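MobB protein homolog (Geobacillus stearothermophilus, PDB 1XJC) is of uncharacterised function but, as a MobB homologue with a P-loop NTPase fold, probably binds a nucleotide and assists molybdopterin guanine dinucleotide synthesis. Local coordinates at residues 8-13 and 112-117. Sequence-based numbering, arbitrary orientation.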
ATOM      1  N   GLN A   8      -1.289   3.842   1.035  1.00 18.98           N
ATOM      2  CA  GLN A   8      -1.303   2.671   1.882  1.00 19.00           C
ATOM      3  C   GLN A   8      -2.370   1.658   1.502  1.00 19.27           C
ATOM      4  O   GLN A   8      -3.445   1.999   0.993  1.00 19.47           O
ATOM      5  CB  GLN A   8      -1.521   3.077   3.332  1.00 19.89           C
ATOM      6  CG  GLN A   8      -0.353   3.776   3.975  1.00 22.00           C
ATOM      7  CD  GLN A   8      -0.680   4.238   5.371  1.00 21.38           C
ATOM      8  OE1 GLN A   8      -0.783   3.424   6.304  1.00 24.91           O
ATOM      9  NE2 GLN A   8      -0.865   5.545   5.533  1.00 20.59           N
ATOM     10  N   VAL A   9      -2.058   0.400   1.767  1.00 19.22           N
ATOM     11  CA  VAL A   9      -2.970  -0.700   1.516  1.00 18.67           C
ATOM     12  C   VAL A   9      -3.111  -1.349   2.885  1.00 19.85           C
ATOM     13  O   VAL A   9      -2.134  -1.861   3.442  1.00 20.07           O
ATOM     14  CB  VAL A   9      -2.382  -1.695   0.493  1.00 18.21           C
ATOM     15  CG1 VAL A   9      -3.255  -2.968   0.440  1.00 16.79           C
ATOM     16  CG2 VAL A   9      -2.312  -1.031  -0.896  1.00 16.39           C
ATOM     17  N   VAL A  10      -4.312  -1.288   3.455  1.00 20.99           N
ATOM     18  CA  VAL A  10      -4.545  -1.864   4.778  1.00 21.87           C
ATOM     19  C   VAL A  10      -5.645  -2.924   4.779  1.00 22.42           C
ATOM     20  O   VAL A  10      -6.614  -2.840   4.008  1.00 22.98           O
ATOM     21  CB  VAL A  10      -4.917  -0.762   5.810  1.00 22.33           C
ATOM     22  CG1 VAL A  10      -3.773   0.240   5.924  1.00 22.47           C
ATOM     23  CG2 VAL A  10      -6.204  -0.040   5.381  1.00 24.00           C
ATOM     24  N   GLY A  11      -5.489  -3.917   5.652  1.00 22.17           N
ATOM     25  CA  GLY A  11      -6.464  -4.984   5.755  1.00 21.90           C
ATOM     26  C   GLY A  11      -5.911  -6.157   6.546  1.00 22.90           C
ATOM     27  O   GLY A  11      -4.690  -6.279   6.742  1.00 22.54           O
ATOM     28  N   TYR A  12      -6.808  -7.025   7.000  1.00 22.99           N
ATOM     29  CA  TYR A  12      -6.415  -8.190   7.774  1.00 23.56           C
ATOM     30  C   TYR A  12      -5.900  -9.307   6.867  1.00 23.44           C
ATOM     31  O   TYR A  12      -5.853  -9.155   5.639  1.00 21.51           O
ATOM     32  CB  TYR A  12      -7.605  -8.643   8.621  1.00 24.55           C
ATOM     33  CG  TYR A  12      -8.005  -7.593   9.647  1.00 28.00           C
ATOM     34  CD1 TYR A  12      -7.126  -7.229  10.672  1.00 29.97           C
ATOM     35  CD2 TYR A  12      -9.234  -6.928   9.568  1.00 28.02           C
ATOM     36  CE1 TYR A  12      -7.459  -6.229  11.591  1.00 31.57           C
ATOM     37  CE2 TYR A  12      -9.577  -5.927  10.479  1.00 29.09           C
ATOM     38  CZ  TYR A  12      -8.687  -5.584  11.488  1.00 30.90           C
ATOM     39  OH  TYR A  12      -9.013  -4.611  12.408  1.00 32.90           O
ATOM     40  N   LYS A  13      -5.495 -10.417   7.476  1.00 25.14           N
ATOM     41  CA  LYS A  13      -4.971 -11.571   6.736  1.00 26.50           C
ATOM     42  C   LYS A  13      -5.956 -12.061   5.674  1.00 24.99           C
ATOM     43  O   LYS A  13      -7.151 -12.139   5.931  1.00 23.84           O
ATOM     44  CB  LYS A  13      -4.643 -12.713   7.713  1.00 28.84           C
ATOM     45  CG  LYS A  13      -4.438 -14.071   7.045  1.00 35.50           C
ATOM     46  CD  LYS A  13      -3.350 -14.898   7.712  1.00 39.59           C
ATOM     47  CE  LYS A  13      -1.969 -14.320   7.402  1.00 43.83           C
ATOM     48  NZ  LYS A  13      -0.868 -15.140   7.999  1.00 47.13           N
ATOM     49  N   LYS A 112      -5.293   5.960   1.778  1.00 18.67           N
ATOM     50  CA  LYS A 112      -5.286   4.506   1.803  1.00 19.43           C
ATOM     51  C   LYS A 112      -6.474   3.783   1.206  1.00 19.61           C
ATOM     52  O   LYS A 112      -7.602   4.314   1.114  1.00 19.11           O
ATOM     53  CB  LYS A 112      -5.100   4.023   3.245  1.00 19.64           C
ATOM     54  CG  LYS A 112      -6.037   4.666   4.266  1.00 19.32           C
ATOM     55  CD  LYS A 112      -5.772   4.146   5.696  1.00 17.39           C
ATOM     56  CE  LYS A 112      -4.342   4.455   6.185  1.00 17.43           C
ATOM     57  NZ  LYS A 112      -4.057   5.904   6.503  1.00 16.52           N
ATOM     58  N   VAL A 113      -6.201   2.560   0.776  1.00 19.04           N
ATOM     59  CA  VAL A 113      -7.237   1.704   0.241  1.00 18.65           C
ATOM     60  C   VAL A 113      -7.436   0.653   1.335  1.00 19.35           C
ATOM     61  O   VAL A 113      -6.474   0.061   1.820  1.00 17.68           O
ATOM     62  CB  VAL A 113      -6.796   1.013  -1.058  1.00 18.18           C
ATOM     63  CG1 VAL A 113      -7.902   0.025  -1.512  1.00 15.68           C
ATOM     64  CG2 VAL A 113      -6.509   2.074  -2.141  1.00 16.36           C
ATOM     65  N   VAL A 114      -8.679   0.437   1.738  1.00 19.96           N
ATOM     66  CA  VAL A 114      -8.958  -0.526   2.785  1.00 19.56           C
ATOM     67  C   VAL A 114      -9.564  -1.794   2.170  1.00 20.65           C
ATOM     68  O   VAL A 114     -10.533  -1.718   1.394  1.00 21.45           O
ATOM     69  CB  VAL A 114      -9.951   0.072   3.824  1.00 20.29           C
ATOM     70  CG1 VAL A 114     -10.246  -0.963   4.920  1.00 19.68           C
ATOM     71  CG2 VAL A 114      -9.377   1.369   4.436  1.00 18.75           C
ATOM     72  N   LEU A 115      -8.974  -2.943   2.490  1.00 19.89           N
ATOM     73  CA  LEU A 115      -9.464  -4.226   2.003  1.00 20.97           C
ATOM     74  C   LEU A 115     -10.197  -4.910   3.154  1.00 21.82           C
ATOM     75  O   LEU A 115      -9.681  -4.998   4.284  1.00 21.50           O
ATOM     76  CB  LEU A 115      -8.308  -5.096   1.500  1.00 21.28           C
ATOM     77  CG  LEU A 115      -7.841  -4.637   0.111  1.00 20.59           C
ATOM     78  CD1 LEU A 115      -6.443  -4.114   0.201  1.00 21.77           C
ATOM     79  CD2 LEU A 115      -7.934  -5.791  -0.889  1.00 20.46           C
ATOM     80  N   VAL A 116     -11.411  -5.374   2.876  1.00 22.25           N
ATOM     81  CA  VAL A 116     -12.216  -6.006   3.910  1.00 23.41           C
ATOM     82  C   VAL A 116     -12.848  -7.307   3.439  1.00 24.11           C
ATOM     83  O   VAL A 116     -13.366  -7.390   2.323  1.00 22.69           O
ATOM     84  CB  VAL A 116     -13.350  -5.044   4.406  1.00 23.66           C
ATOM     85  CG1 VAL A 116     -12.737  -3.729   4.946  1.00 24.81           C
ATOM     86  CG2 VAL A 116     -14.311  -4.737   3.285  1.00 23.09           C
ATOM     87  N   ARG A 117     -12.812  -8.318   4.304  1.00 24.55           N
ATOM     88  CA  ARG A 117     -13.408  -9.611   3.980  1.00 25.00           C
ATOM     89  C   ARG A 117     -14.878  -9.622   4.376  1.00 25.55           C
ATOM     90  O   ARG A 117     -15.680 -10.389   3.833  1.00 25.18           O
ATOM     91  CB  ARG A 117     -12.699 -10.728   4.753  1.00 22.14           C
ATOM     92  CG  ARG A 117     -11.189 -10.751   4.573  1.00 23.26           C
ATOM     93  CD  ARG A 117     -10.533 -11.587   5.671  1.00 25.78           C
ATOM     94  NE  ARG A 117     -10.807 -11.033   7.001  1.00 27.87           N
ATOM     95  CZ  ARG A 117     -10.216 -11.439   8.126  1.00 28.20           C
ATOM     96  NH1 ARG A 117      -9.305 -12.413   8.101  1.00 29.19           N
ATOM     97  NH2 ARG A 117     -10.537 -10.870   9.281  1.00 28.25           N
TER
HETATM   98  O   HOH W   1      -9.520  -6.794   6.241  1.00 14.74           O
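Val10 is bonded through both its N and its O to strand 112-116: its N donates to Val113 O (3.0 Å) and its O accepts from Leu115 N (2.8 Å), both nearly straight. Val113 N completes the parallel ladder on Gln8 O. Lys112 runs alongside Gln8, its buried NZ satisfied by Glu108 O, His110 O and Ala129 O. Further on, a water accepts from Tyr12 N and donates to Leu115 O, which lie 4.4 Å apart. Beyond it, Arg117 NH1 gives a weak bond to Lys13 O (3.1 Å, 122° at the hydrogen), while one face of the guanidinium lies against Tyr12 CB; Asp121 salt-bridges its NE. An alanine in place of Arg117 would probably leave Asp121 without its salt-bridge mate and open a gap beside Tyr12 CB. Valine, compact and branched at CB, favours the extended backbone of these buried strands. On one face Val9, packed against helix 17-30, presses CG1, anti to the backbone N (chi1 170°), tightly on Leu115 CD1 at 3.4 Å; on the other, Val10 CG2 meets Val114 CG2 at 3.6 Å. Gly11 fits because a side chain would collide with Leu115 O. Strong backbone bonds thus hold the strand, and weaker ties the loop, leading into a probable Walker A motif, where Gly11 O accepts from Lys17 NZ.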